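Local atomic coordinates of GCN5-related N-acetyltransferase (Sphaerobacter thermophilus, PDB entry 3TT2), a protein that probably transfers acyl groups other than amino-acyl groups, as GCN5-related N-acetyltransferases generally do. Residues G247-V252 and G273-R278; W103-G108 and L139-Q144; V283-D288 and A302-K307. One frame throughout, in Å; residues are numbered along the deposited sequence.

Contact 1 (G247-V252 and G273-R278); sequences GWIGSV and GVYYRR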
ATOM      1  N   GLY A 247       5.832  -5.305 -11.612  1.00 64.33           N
ATOM      2  CA  GLY A 247       5.266  -6.298 -10.713  1.00 63.92           C
ATOM      3  C   GLY A 247       4.920  -5.761  -9.336  1.00 57.20           C
ATOM      4  O   GLY A 247       5.601  -4.887  -8.806  1.00 58.91           O
ATOM      5  N   TRP A 248       3.879  -6.308  -8.731  1.00 52.92           N
ATOM      6  CA  TRP A 248       3.614  -6.001  -7.341  1.00 51.77           C
ATOM      7  C   TRP A 248       3.262  -7.283  -6.639  1.00 52.21           C
ATOM      8  O   TRP A 248       2.419  -8.054  -7.110  1.00 57.84           O
ATOM      9  CB  TRP A 248       2.488  -4.979  -7.165  1.00 57.37           C
ATOM     10  CG  TRP A 248       2.251  -4.634  -5.697  1.00 58.99           C
ATOM     11  CD1 TRP A 248       1.293  -5.154  -4.876  1.00 55.62           C
ATOM     12  CD2 TRP A 248       3.015  -3.720  -4.889  1.00 56.00           C
ATOM     13  NE1 TRP A 248       1.405  -4.615  -3.615  1.00 58.88           N
ATOM     14  CE2 TRP A 248       2.457  -3.737  -3.594  1.00 54.81           C
ATOM     15  CE3 TRP A 248       4.122  -2.897  -5.134  1.00 55.01           C
ATOM     16  CZ2 TRP A 248       2.956  -2.950  -2.550  1.00 57.83           C
ATOM     17  CZ3 TRP A 248       4.619  -2.114  -4.096  1.00 59.52           C
ATOM     18  CH2 TRP A 248       4.034  -2.145  -2.820  1.00 59.03           C
ATOM     19  N   ILE A 249       3.918  -7.513  -5.514  1.00 50.10           N
ATOM     20  CA  ILE A 249       3.627  -8.690  -4.718  1.00 57.63           C
ATOM     21  C   ILE A 249       2.875  -8.262  -3.478  1.00 59.80           C
ATOM     22  O   ILE A 249       3.428  -7.611  -2.589  1.00 61.48           O
ATOM     23  CB  ILE A 249       4.917  -9.468  -4.350  1.00 49.31           C
ATOM     24  CG1 ILE A 249       5.647  -9.881  -5.615  1.00 48.16           C
ATOM     25  CG2 ILE A 249       4.604 -10.707  -3.554  1.00 44.49           C
ATOM     26  CD1 ILE A 249       6.970 -10.475  -5.337  1.00 50.90           C
ATOM     27  N   GLY A 250       1.602  -8.622  -3.422  1.00 66.79           N
ATOM     28  CA  GLY A 250       0.818  -8.261  -2.266  1.00 76.35           C
ATOM     29  C   GLY A 250       1.282  -8.971  -1.013  1.00 89.83           C
ATOM     30  O   GLY A 250       1.696  -8.332  -0.043  1.00 97.31           O
ATOM     31  N   SER A 251       1.265 -10.299  -1.032  1.00 93.88           N
ATOM     32  CA  SER A 251       1.588 -11.024   0.190  1.00 89.78           C
ATOM     33  C   SER A 251       2.451 -12.252  -0.039  1.00 77.14           C
ATOM     34  O   SER A 251       2.060 -13.167  -0.762  1.00 83.02           O
ATOM     35  CB  SER A 251       0.295 -11.414   0.919  1.00 88.96           C
ATOM     36  OG  SER A 251      -0.498 -12.310   0.144  1.00 87.33           O
ATOM     37  N   VAL A 252       3.603 -12.288   0.608  1.00 56.75           N
ATOM     38  CA  VAL A 252       4.319 -13.541   0.725  1.00 57.83           C
ATOM     39  C   VAL A 252       4.189 -13.998   2.178  1.00 59.25           C
ATOM     40  O   VAL A 252       4.280 -13.188   3.089  1.00 69.85           O
ATOM     41  CB  VAL A 252       5.780 -13.394   0.324  1.00 57.61           C
ATOM     42  CG1 VAL A 252       6.451 -12.269   1.131  1.00 60.98           C
ATOM     43  CG2 VAL A 252       6.499 -14.722   0.492  1.00 44.23           C
ATOM     44  N   GLY A 273      11.606 -15.479 -10.700  1.00 53.01           N
ATOM     45  CA  GLY A 273      11.966 -16.178 -11.908  1.00 53.11           C
ATOM     46  C   GLY A 273      10.865 -16.053 -12.934  1.00 49.74           C
ATOM     47  O   GLY A 273      11.140 -15.854 -14.103  1.00 55.52           O
ATOM     48  N   VAL A 274       9.617 -16.161 -12.494  1.00 51.22           N
ATOM     49  CA  VAL A 274       8.477 -16.042 -13.396  1.00 53.14           C
ATOM     50  C   VAL A 274       8.413 -14.654 -14.038  1.00 57.09           C
ATOM     51  O   VAL A 274       8.171 -14.524 -15.243  1.00 62.15           O
ATOM     52  CB  VAL A 274       7.162 -16.302 -12.669  1.00 48.85           C
ATOM     53  CG1 VAL A 274       6.003 -15.909 -13.544  1.00 38.90           C
ATOM     54  CG2 VAL A 274       7.058 -17.759 -12.251  1.00 47.56           C
ATOM     55  N   TYR A 275       8.645 -13.625 -13.224  1.00 51.60           N
ATOM     56  CA  TYR A 275       8.662 -12.251 -13.705  1.00 52.04           C
ATOM     57  C   TYR A 275       9.802 -12.062 -14.674  1.00 54.88           C
ATOM     58  O   TYR A 275       9.661 -11.390 -15.709  1.00 51.79           O
ATOM     59  CB  TYR A 275       8.865 -11.267 -12.556  1.00 50.18           C
ATOM     60  CG  TYR A 275       7.621 -10.883 -11.803  1.00 50.71           C
ATOM     61  CD1 TYR A 275       6.599 -10.177 -12.420  1.00 58.15           C
ATOM     62  CD2 TYR A 275       7.488 -11.190 -10.463  1.00 44.48           C
ATOM     63  CE1 TYR A 275       5.454  -9.816 -11.717  1.00 60.41           C
ATOM     64  CE2 TYR A 275       6.361 -10.844  -9.761  1.00 51.27           C
ATOM     65  CZ  TYR A 275       5.340 -10.163 -10.386  1.00 56.88           C
ATOM     66  OH  TYR A 275       4.224  -9.811  -9.660  1.00 56.53           O
ATOM     67  N   TYR A 276      10.949 -12.627 -14.318  1.00 50.06           N
ATOM     68  CA  TYR A 276      12.125 -12.411 -15.127  1.00 49.50           C
ATOM     69  C   TYR A 276      11.920 -13.037 -16.483  1.00 48.01           C
ATOM     70  O   TYR A 276      12.179 -12.420 -17.499  1.00 48.61           O
ATOM     71  CB  TYR A 276      13.386 -12.973 -14.492  1.00 49.18           C
ATOM     72  CG  TYR A 276      14.562 -12.904 -15.442  1.00 52.83           C
ATOM     73  CD1 TYR A 276      15.246 -11.696 -15.656  1.00 50.73           C
ATOM     74  CD2 TYR A 276      14.982 -14.034 -16.154  1.00 45.18           C
ATOM     75  CE1 TYR A 276      16.321 -11.621 -16.547  1.00 47.30           C
ATOM     76  CE2 TYR A 276      16.057 -13.966 -17.045  1.00 45.56           C
ATOM     77  CZ  TYR A 276      16.712 -12.759 -17.229  1.00 47.87           C
ATOM     78  OH  TYR A 276      17.758 -12.689 -18.092  1.00 49.50           O
ATOM     79  N   ARG A 277      11.433 -14.263 -16.517  1.00 52.08           N
ATOM     80  CA  ARG A 277      11.393 -14.914 -17.810  1.00 58.45           C
ATOM     81  C   ARG A 277      10.145 -14.507 -18.603  1.00 59.09           C
ATOM     82  O   ARG A 277       9.970 -14.859 -19.760  1.00 67.45           O
ATOM     83  CB  ARG A 277      11.687 -16.419 -17.687  1.00 54.75           C
ATOM     84  CG  ARG A 277      10.533 -17.323 -17.442  1.00 60.00           C
ATOM     85  CD  ARG A 277      11.101 -18.685 -17.052  1.00 68.73           C
ATOM     86  NE  ARG A 277      11.413 -18.756 -15.623  1.00 78.22           N
ATOM     87  CZ  ARG A 277      10.552 -19.160 -14.691  1.00 77.36           C
ATOM     88  NH1 ARG A 277       9.321 -19.553 -15.029  1.00 80.83           N
ATOM     89  NH2 ARG A 277      10.923 -19.178 -13.422  1.00 72.78           N
ATOM     90  N   ARG A 278       9.311 -13.714 -17.949  1.00 63.04           N
ATOM     91  CA  ARG A 278       8.212 -12.968 -18.566  1.00 61.29           C
ATOM     92  C   ARG A 278       8.636 -11.607 -19.153  1.00 62.75           C
ATOM     93  O   ARG A 278       7.921 -10.999 -19.963  1.00 67.85           O
ATOM     94  CB  ARG A 278       7.199 -12.710 -17.471  1.00 58.92           C
ATOM     95  CG  ARG A 278       5.918 -12.144 -17.881  1.00 55.31           C
ATOM     96  CD  ARG A 278       4.878 -12.929 -17.148  1.00 64.66           C
ATOM     97  NE  ARG A 278       3.729 -12.117 -16.789  1.00 65.60           N
ATOM     98  CZ  ARG A 278       2.640 -12.606 -16.213  1.00 68.19           C
ATOM     99  NH1 ARG A 278       2.547 -13.906 -15.943  1.00 64.03           N
ATOM    100  NH2 ARG A 278       1.642 -11.795 -15.912  1.00 70.44           N
TER
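Gly247 opens strand segment 247-252 directly beside the phenol of Tyr275, its CA lying 3.7 Å from Tyr275 CE1. Having no side chain, the glycine lets the ring come right up to the backbone, which it meets obliquely. At Trp248 the indole leaves on the far side of the strand, so that mainly the backbone takes part; Trp248 O is 3.6 Å from Tyr275 OH, a contact not close enough to bond. The hydroxyl instead hydrogen-bonds the backbone oxygen of Gln241, on strand 233-243. Ile249 also borders the ring: its CG1 approaches Tyr275 CE2 at 4.3 Å, an apolar contact. With CG set opposite its own carbonyl carbon (chi1 -84°), Tyr275 reaches from helix to strand and supplies the helix side of the contact.

The strand and helix segments run nearly antiparallel, at 165°, their axes 10.8 Å apart. They belong to the beta-alpha-beta unit of the GNAT fold in which helix 263-278 connects strand 246-254 to its parallel neighbour 282-290. Val283 of that neighbour touches both Ile249 and Tyr275, while Leu268 and Phe272 of the helix cover Ile249.

Contact 2 (W103-G108 and L139-Q144); sequences WLVQWG and LRLMEQ. With SO4 (sulfate ion), chain K.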
ATOM      1  N   TRP A 103      -4.269  22.551   6.517  1.00 80.26           N
ATOM      2  CA  TRP A 103      -5.610  22.538   5.978  1.00 71.88           C
ATOM      3  C   TRP A 103      -6.012  21.139   5.504  1.00 81.20           C
ATOM      4  O   TRP A 103      -7.061  20.632   5.900  1.00 79.99           O
ATOM      5  CB  TRP A 103      -5.715  23.544   4.846  1.00 77.26           C
ATOM      6  CG  TRP A 103      -7.105  23.855   4.479  1.00 78.46           C
ATOM      7  CD1 TRP A 103      -7.870  24.876   4.963  1.00 83.88           C
ATOM      8  CD2 TRP A 103      -7.925  23.139   3.549  1.00 77.90           C
ATOM      9  NE1 TRP A 103      -9.119  24.842   4.387  1.00 84.38           N
ATOM     10  CE2 TRP A 103      -9.175  23.785   3.513  1.00 84.15           C
ATOM     11  CE3 TRP A 103      -7.719  22.021   2.738  1.00 78.34           C
ATOM     12  CZ2 TRP A 103     -10.218  23.349   2.692  1.00 87.09           C
ATOM     13  CZ3 TRP A 103      -8.748  21.593   1.924  1.00 84.18           C
ATOM     14  CH2 TRP A 103      -9.984  22.256   1.907  1.00 87.38           C
ATOM     15  N   LEU A 104      -5.179  20.516   4.673  1.00 78.91           N
ATOM     16  CA  LEU A 104      -5.436  19.148   4.206  1.00 77.04           C
ATOM     17  C   LEU A 104      -5.652  18.185   5.359  1.00 76.23           C
ATOM     18  O   LEU A 104      -6.516  17.307   5.304  1.00 72.00           O
ATOM     19  CB  LEU A 104      -4.264  18.618   3.387  1.00 72.15           C
ATOM     20  CG  LEU A 104      -3.958  19.297   2.063  1.00 76.70           C
ATOM     21  CD1 LEU A 104      -2.873  18.527   1.347  1.00 78.58           C
ATOM     22  CD2 LEU A 104      -5.221  19.368   1.230  1.00 79.60           C
ATOM     23  N   VAL A 105      -4.841  18.343   6.396  1.00 72.85           N
ATOM     24  CA  VAL A 105      -4.916  17.460   7.537  1.00 67.80           C
ATOM     25  C   VAL A 105      -6.307  17.505   8.146  1.00 75.07           C
ATOM     26  O   VAL A 105      -6.947  16.464   8.299  1.00 76.47           O
ATOM     27  CB  VAL A 105      -3.860  17.812   8.579  1.00 67.09           C
ATOM     28  CG1 VAL A 105      -4.148  17.099   9.890  1.00 59.91           C
ATOM     29  CG2 VAL A 105      -2.487  17.448   8.055  1.00 67.17           C
ATOM     30  N   GLN A 106      -6.785  18.708   8.461  1.00 77.75           N
ATOM     31  CA  GLN A 106      -8.104  18.860   9.069  1.00 73.98           C
ATOM     32  C   GLN A 106      -9.214  18.434   8.104  1.00 67.24           C
ATOM     33  O   GLN A 106     -10.198  17.851   8.527  1.00 68.08           O
ATOM     34  CB  GLN A 106      -8.316  20.280   9.620  1.00 84.10           C
ATOM     35  CG  GLN A 106      -9.722  20.533  10.197  1.00104.56           C
ATOM     36  CD  GLN A 106      -9.780  20.632  11.732  1.00113.51           C
ATOM     37  OE1 GLN A 106      -8.981  20.020  12.444  1.00113.89           O
ATOM     38  NE2 GLN A 106     -10.740  21.412  12.238  1.00113.39           N
ATOM     39  N   TRP A 107      -9.039  18.692   6.811  1.00 65.05           N
ATOM     40  CA  TRP A 107      -9.975  18.214   5.793  1.00 68.54           C
ATOM     41  C   TRP A 107     -10.255  16.718   5.928  1.00 70.13           C
ATOM     42  O   TRP A 107     -11.402  16.267   5.863  1.00 76.60           O
ATOM     43  CB  TRP A 107      -9.428  18.484   4.384  1.00 69.73           C
ATOM     44  CG  TRP A 107     -10.298  17.908   3.295  1.00 69.62           C
ATOM     45  CD1 TRP A 107     -11.437  18.455   2.793  1.00 73.21           C
ATOM     46  CD2 TRP A 107     -10.104  16.669   2.588  1.00 66.30           C
ATOM     47  NE1 TRP A 107     -11.964  17.644   1.812  1.00 77.20           N
ATOM     48  CE2 TRP A 107     -11.168  16.541   1.667  1.00 67.69           C
ATOM     49  CE3 TRP A 107      -9.131  15.663   2.638  1.00 63.23           C
ATOM     50  CZ2 TRP A 107     -11.295  15.451   0.810  1.00 60.94           C
ATOM     51  CZ3 TRP A 107      -9.251  14.573   1.779  1.00 59.81           C
ATOM     52  CH2 TRP A 107     -10.331  14.475   0.881  1.00 62.55           C
ATOM     53  N   GLY A 108      -9.188  15.954   6.101  1.00 60.82           N
ATOM     54  CA  GLY A 108      -9.303  14.523   6.257  1.00 60.11           C
ATOM     55  C   GLY A 108      -9.933  14.155   7.579  1.00 65.40           C
ATOM     56  O   GLY A 108     -10.723  13.219   7.654  1.00 69.25           O
ATOM     57  N   LEU A 139       6.916  15.352   9.068  1.00 77.87           N
ATOM     58  CA  LEU A 139       7.121  14.698  10.357  1.00 73.45           C
ATOM     59  C   LEU A 139       6.733  15.602  11.533  1.00 81.78           C
ATOM     60  O   LEU A 139       6.211  15.125  12.547  1.00 85.18           O
ATOM     61  CB  LEU A 139       8.577  14.258  10.500  1.00 73.11           C
ATOM     62  CG  LEU A 139       8.927  12.775  10.342  1.00 72.17           C
ATOM     63  CD1 LEU A 139       7.905  12.047   9.521  1.00 64.46           C
ATOM     64  CD2 LEU A 139      10.297  12.634   9.708  1.00 75.46           C
ATOM     65  N   ARG A 140       7.005  16.900  11.401  1.00 81.18           N
ATOM     66  CA  ARG A 140       6.678  17.853  12.447  1.00 90.71           C
ATOM     67  C   ARG A 140       5.202  18.217  12.404  1.00 90.96           C
ATOM     68  O   ARG A 140       4.583  18.441  13.444  1.00 95.23           O
ATOM     69  CB  ARG A 140       7.559  19.108  12.367  1.00105.74           C
ATOM     70  CG  ARG A 140       7.063  20.205  11.426  1.00118.78           C
ATOM     71  CD  ARG A 140       7.961  21.432  11.503  1.00133.02           C
ATOM     72  NE  ARG A 140       9.359  21.101  11.232  1.00139.93           N
ATOM     73  CZ  ARG A 140      10.005  21.417  10.111  1.00143.00           C
ATOM     74  NH1 ARG A 140       9.383  22.089   9.152  1.00143.89           N
ATOM     75  NH2 ARG A 140      11.276  21.069   9.952  1.00142.36           N
ATOM     76  N   LEU A 141       4.637  18.269  11.202  1.00 85.98           N
ATOM     77  CA  LEU A 141       3.232  18.619  11.043  1.00 82.84           C
ATOM     78  C   LEU A 141       2.347  17.575  11.704  1.00 80.73           C
ATOM     79  O   LEU A 141       1.339  17.918  12.313  1.00 73.71           O
ATOM     80  CB  LEU A 141       2.867  18.751   9.572  1.00 72.46           C
ATOM     81  CG  LEU A 141       1.414  19.160   9.364  1.00 75.14           C
ATOM     82  CD1 LEU A 141       1.233  20.638   9.627  1.00 77.75           C
ATOM     83  CD2 LEU A 141       0.972  18.806   7.975  1.00 78.65           C
HETATM   84  N   MSE A 142       2.731  16.307  11.581  1.00 68.91           N
HETATM   85  CA  MSE A 142       2.058  15.211  12.274  1.00 67.67           C
HETATM   86  C   MSE A 142       2.057  15.392  13.775  1.00 75.24           C
HETATM   87  O   MSE A 142       1.016  15.291  14.412  1.00 71.00           O
HETATM   88  CB  MSE A 142       2.719  13.868  11.946  1.00 80.53           C
HETATM   89  CG  MSE A 142       2.510  13.381  10.519  1.00 83.18           C
HETATM   90 SE   MSE A 142       0.630  13.328   9.985  0.76 65.62          SE
HETATM   91  CE  MSE A 142       0.481  15.113   9.190  1.00 78.88           C
ATOM     92  N   GLU A 143       3.237  15.640  14.336  1.00 85.13           N
ATOM     93  CA  GLU A 143       3.392  15.776  15.777  1.00 93.21           C
ATOM     94  C   GLU A 143       2.660  17.013  16.289  1.00 90.41           C
ATOM     95  O   GLU A 143       2.056  17.007  17.359  1.00 92.25           O
ATOM     96  CB  GLU A 143       4.866  15.855  16.147  1.00101.83           C
ATOM     97  CG  GLU A 143       5.094  15.914  17.636  1.00115.98           C
ATOM     98  CD  GLU A 143       6.556  15.940  18.000  1.00129.13           C
ATOM     99  OE1 GLU A 143       7.401  15.866  17.081  1.00133.26           O
ATOM    100  OE2 GLU A 143       6.859  16.037  19.209  1.00133.42           O
ATOM    101  N   GLN A 144       2.726  18.075  15.506  1.00 87.45           N
ATOM    102  CA  GLN A 144       1.984  19.287  15.794  1.00 91.91           C
ATOM    103  C   GLN A 144       0.482  18.989  15.850  1.00 88.91           C
ATOM    104  O   GLN A 144      -0.248  19.584  16.638  1.00 92.58           O
ATOM    105  CB  GLN A 144       2.289  20.327  14.714  1.00 96.05           C
ATOM    106  CG  GLN A 144       1.665  21.685  14.908  1.00104.05           C
ATOM    107  CD  GLN A 144       1.886  22.585  13.705  1.00109.97           C
ATOM    108  OE1 GLN A 144       2.747  22.314  12.867  1.00110.57           O
ATOM    109  NE2 GLN A 144       1.101  23.654  13.609  1.00112.29           N
TER
HETATM  110  S   SO4 K 342      -1.343  24.146  16.371  1.00255.73           S
HETATM  111  O1  SO4 K 342      -1.509  23.451  17.641  1.00255.77           O
HETATM  112  O2  SO4 K 342       0.068  24.167  16.004  1.00256.72           O
HETATM  113  O3  SO4 K 342      -2.111  23.458  15.339  1.00255.36           O
HETATM  114  O4  SO4 K 342      -1.817  25.519  16.498  1.00257.27           O
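Gln144 NE2 donates a hydrogen bond of 2.7 Å to O2 of a sulfate ion, with an N-H...O angle of 148°, somewhat bent. The glutamine leaves the helix with CG opposite the backbone N (chi1 -176°) and stays extended beyond it, which carries the amide out to the anion. The sulfate probably came from the crystallisation liquor, and this bond belongs to segment 139-144 alone.

The junction between the two helices is apolar and centred on Val105. Its CG2 methyl meets two methyls of the facing helix, Leu141 CD2 at 3.7 Å and Met142 CE at 3.9 Å. Those two are themselves 3.9 Å apart (Leu141 CD2 to Met142 CE), so the three form a nearly equilateral triangle. Their routes to it differ. Leu141 starts out toward Val105 and slides past it in the opposite direction. Met142, modelled as selenomethionine, starts out away from helix 100-115, and the bend at chi2 (-53°), followed by another at chi3, swings CE back to the valine.

His145 and Tyr147 also touch Val105, and Met142 rests against His129 and Ile131 of strand 125-132. On helix 100-115, Leu104 packs on Val62 and Ala73. The side chain of Leu141 also lies about 4 Å from a bound MES molecule and from another sulfate; in GNAT enzymes coenzyme A usually lies near these two helices, so the ligands may mark part of such a pocket.

With only 80 Å² buried and no polar group engaged between the helices, the junction depends on the fit of three methyls, while the polar end of Gln144 is turned to an anion.

Contact 3 (V283-D288 and A302-K307); sequences VELSVD and AGMHVK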
ATOM      1  N   VAL A 283      10.041  -5.334  -9.923  1.00 61.09           N
ATOM      2  CA  VAL A 283       9.084  -5.826  -8.938  1.00 51.87           C
ATOM      3  C   VAL A 283       9.266  -5.099  -7.599  1.00 52.19           C
ATOM      4  O   VAL A 283      10.382  -4.783  -7.168  1.00 47.64           O
ATOM      5  CB  VAL A 283       9.225  -7.332  -8.722  1.00 45.20           C
ATOM      6  CG1 VAL A 283       8.127  -7.825  -7.792  1.00 36.14           C
ATOM      7  CG2 VAL A 283       9.174  -8.060 -10.068  1.00 41.01           C
ATOM      8  N   GLU A 284       8.146  -4.807  -6.965  1.00 49.92           N
ATOM      9  CA  GLU A 284       8.152  -4.131  -5.696  1.00 53.34           C
ATOM     10  C   GLU A 284       7.189  -4.842  -4.786  1.00 53.43           C
ATOM     11  O   GLU A 284       6.295  -5.553  -5.240  1.00 60.80           O
ATOM     12  CB  GLU A 284       7.701  -2.680  -5.855  1.00 61.56           C
ATOM     13  CG  GLU A 284       8.684  -1.807  -6.603  1.00 70.72           C
ATOM     14  CD  GLU A 284       8.144  -0.423  -6.883  1.00 76.74           C
ATOM     15  OE1 GLU A 284       6.906  -0.248  -6.874  1.00 83.14           O
ATOM     16  OE2 GLU A 284       8.963   0.486  -7.124  1.00 76.25           O
ATOM     17  N   LEU A 285       7.387  -4.644  -3.492  1.00 47.88           N
ATOM     18  CA  LEU A 285       6.413  -5.029  -2.499  1.00 43.46           C
ATOM     19  C   LEU A 285       6.610  -4.170  -1.268  1.00 52.86           C
ATOM     20  O   LEU A 285       7.500  -3.320  -1.204  1.00 54.02           O
ATOM     21  CB  LEU A 285       6.522  -6.513  -2.155  1.00 41.53           C
ATOM     22  CG  LEU A 285       7.841  -7.048  -1.601  1.00 43.35           C
ATOM     23  CD1 LEU A 285       7.973  -6.790  -0.112  1.00 50.01           C
ATOM     24  CD2 LEU A 285       7.952  -8.524  -1.877  1.00 44.80           C
ATOM     25  N   SER A 286       5.786  -4.430  -0.272  1.00 54.75           N
ATOM     26  CA  SER A 286       5.723  -3.565   0.873  1.00 56.22           C
ATOM     27  C   SER A 286       5.707  -4.402   2.158  1.00 54.36           C
ATOM     28  O   SER A 286       5.008  -5.413   2.244  1.00 46.61           O
ATOM     29  CB  SER A 286       4.470  -2.711   0.741  1.00 60.07           C
ATOM     30  OG  SER A 286       4.330  -1.857   1.842  1.00 73.72           O
ATOM     31  N   VAL A 287       6.495  -4.009   3.152  1.00 53.89           N
ATOM     32  CA  VAL A 287       6.481  -4.748   4.413  1.00 53.75           C
ATOM     33  C   VAL A 287       6.448  -3.871   5.667  1.00 53.99           C
ATOM     34  O   VAL A 287       7.191  -2.910   5.776  1.00 55.40           O
ATOM     35  CB  VAL A 287       7.610  -5.817   4.495  1.00 60.62           C
ATOM     36  CG1 VAL A 287       8.947  -5.192   4.782  1.00 56.20           C
ATOM     37  CG2 VAL A 287       7.281  -6.835   5.565  1.00 65.24           C
ATOM     38  N   ASP A 288       5.539  -4.210   6.583  1.00 59.53           N
ATOM     39  CA  ASP A 288       5.439  -3.607   7.911  1.00 67.15           C
ATOM     40  C   ASP A 288       6.523  -4.106   8.846  1.00 69.99           C
ATOM     41  O   ASP A 288       6.856  -5.290   8.863  1.00 72.28           O
ATOM     42  CB  ASP A 288       4.096  -3.949   8.536  1.00 77.52           C
ATOM     43  CG  ASP A 288       2.955  -3.445   7.723  1.00 93.96           C
ATOM     44  OD1 ASP A 288       2.725  -3.987   6.618  1.00 99.67           O
ATOM     45  OD2 ASP A 288       2.295  -2.495   8.181  1.00102.91           O
ATOM     46  N   ALA A 302      16.463 -12.148  -0.675  1.00 47.93           N
ATOM     47  CA  ALA A 302      15.802 -12.521  -1.923  1.00 49.70           C
ATOM     48  C   ALA A 302      16.279 -11.639  -3.083  1.00 54.32           C
ATOM     49  O   ALA A 302      15.855 -11.782  -4.233  1.00 57.80           O
ATOM     50  CB  ALA A 302      14.290 -12.497  -1.783  1.00 36.77           C
ATOM     51  N   GLY A 303      17.197 -10.740  -2.766  1.00 52.90           N
ATOM     52  CA  GLY A 303      17.825  -9.923  -3.783  1.00 55.66           C
ATOM     53  C   GLY A 303      17.211  -8.546  -3.854  1.00 54.20           C
ATOM     54  O   GLY A 303      17.509  -7.753  -4.756  1.00 54.76           O
HETATM   55  N   MSE A 304      16.329  -8.263  -2.904  1.00 48.42           N
HETATM   56  CA  MSE A 304      15.669  -7.001  -2.933  1.00 41.18           C
HETATM   57  C   MSE A 304      16.496  -5.984  -2.197  1.00 44.93           C
HETATM   58  O   MSE A 304      17.503  -6.329  -1.592  1.00 48.43           O
HETATM   59  CB  MSE A 304      14.304  -7.149  -2.322  1.00 37.68           C
HETATM   60  CG  MSE A 304      13.241  -7.477  -3.331  1.00 53.40           C
HETATM   61 SE   MSE A 304      11.592  -7.982  -2.469  0.90 46.51          SE
HETATM   62  CE  MSE A 304      12.310  -9.533  -1.583  1.00142.83           C
ATOM     63  N   HIS A 305      16.041  -4.737  -2.243  1.00 42.82           N
ATOM     64  CA  HIS A 305      16.738  -3.614  -1.635  1.00 49.44           C
ATOM     65  C   HIS A 305      15.703  -2.553  -1.258  1.00 57.33           C
ATOM     66  O   HIS A 305      14.542  -2.630  -1.668  1.00 57.20           O
ATOM     67  CB  HIS A 305      17.784  -3.047  -2.577  1.00 54.63           C
ATOM     68  CG  HIS A 305      17.203  -2.268  -3.712  1.00 62.67           C
ATOM     69  ND1 HIS A 305      16.774  -2.862  -4.880  1.00 61.65           N
ATOM     70  CD2 HIS A 305      16.963  -0.942  -3.850  1.00 57.21           C
ATOM     71  CE1 HIS A 305      16.297  -1.935  -5.690  1.00 54.82           C
ATOM     72  NE2 HIS A 305      16.399  -0.764  -5.087  1.00 55.19           N
ATOM     73  N   VAL A 306      16.101  -1.590  -0.440  1.00 49.06           N
ATOM     74  CA  VAL A 306      15.145  -0.615   0.055  1.00 42.75           C
ATOM     75  C   VAL A 306      14.909   0.521  -0.959  1.00 49.70           C
ATOM     76  O   VAL A 306      15.818   1.261  -1.312  1.00 60.77           O
ATOM     77  CB  VAL A 306      15.614  -0.050   1.423  1.00 57.30           C
ATOM     78  CG1 VAL A 306      14.657   0.979   1.963  1.00 47.37           C
ATOM     79  CG2 VAL A 306      15.752  -1.161   2.427  1.00 40.99           C
ATOM     80  N   LYS A 307      13.665   0.666  -1.401  1.00 53.37           N
ATOM     81  CA  LYS A 307      13.283   1.793  -2.239  1.00 58.00           C
ATOM     82  C   LYS A 307      13.060   2.992  -1.328  1.00 67.84           C
ATOM     83  O   LYS A 307      13.874   3.916  -1.296  1.00 72.67           O
ATOM     84  CB  LYS A 307      12.021   1.486  -3.054  1.00 56.96           C
ATOM     85  CG  LYS A 307      11.696   2.547  -4.043  1.00 62.30           C
ATOM     86  CD  LYS A 307      10.581   2.125  -4.963  1.00 73.05           C
ATOM     87  CE  LYS A 307      10.390   3.135  -6.088  1.00 79.11           C
ATOM     88  NZ  LYS A 307       8.984   3.103  -6.624  1.00 80.44           N
TER
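Leu285 lays its CD2 methyl against the selenium of Met304, a selenomethionine, at 3.7 Å; CG follows at 4.0 Å from the same SE atom. The two side chains cross at about a right angle. Leu285 holds CG between its backbone N and carbonyl carbon (chi1 59°), which directs the isobutyl group to the selenium. Tyr299 touches both residues, and Leu268 and Ile158 also pack on Met304, making this the buried half of the contact. Just before Met304, Gly303 ends helix 297-301 in a Schellman motif, its positive phi suited to glycine.

The other half is ionic. Lys307, extended throughout, brings NZ to Glu284 OE2 at 2.7 Å, a hydrogen-bonded salt bridge. The ammonium meets that oxygen on its syn side, 24° out of the carboxylate plane, and leaves OE1 of Glu284 at 4.0 Å from NZ. Lys246 forms a second, long and weak ion pair with OE2. Replacing Glu284 with an alanine would probably leave the ammonium of Lys307 without its counter-charge and the extended lysine free to swing.

Strand 148-159 runs between strands 282-290 and 305-316, so the Glu284-Lys307 pair bridges strands that are not adjacent, while Met304 reaches Leu285 from the loop that precedes strand 305-316. The chemistry is thus divided: a buried leucine-selenium contact near the helix end, and a charged pair at the more exposed end that is likely to be more sensitive to solvent and salt.

In the fold
From the N terminus, contact 2 comes first, joining helix 100-115 to helix 136-144, with 30 residues between segments 103-108 and 139-144. Contact 1 then closes the 20 residues between 247-252 and 273-278, strand to helix, and contact 3 the 13 between 283-288 and 302-307. The three follow in series; none nests or crosses. Contacts 1 and 3 touch, because strands 246-254 and 282-290 are hydrogen-bonded neighbours: Ile249 N lies 3.1 Å from Glu284 O. Contact 2 stands apart, its centre about 36 Å from that of contact 1. Strand 305-316 lies between 125-132 and 148-159, and 148-159 beside 282-290, so the two GNAT regions interleave near contact 3.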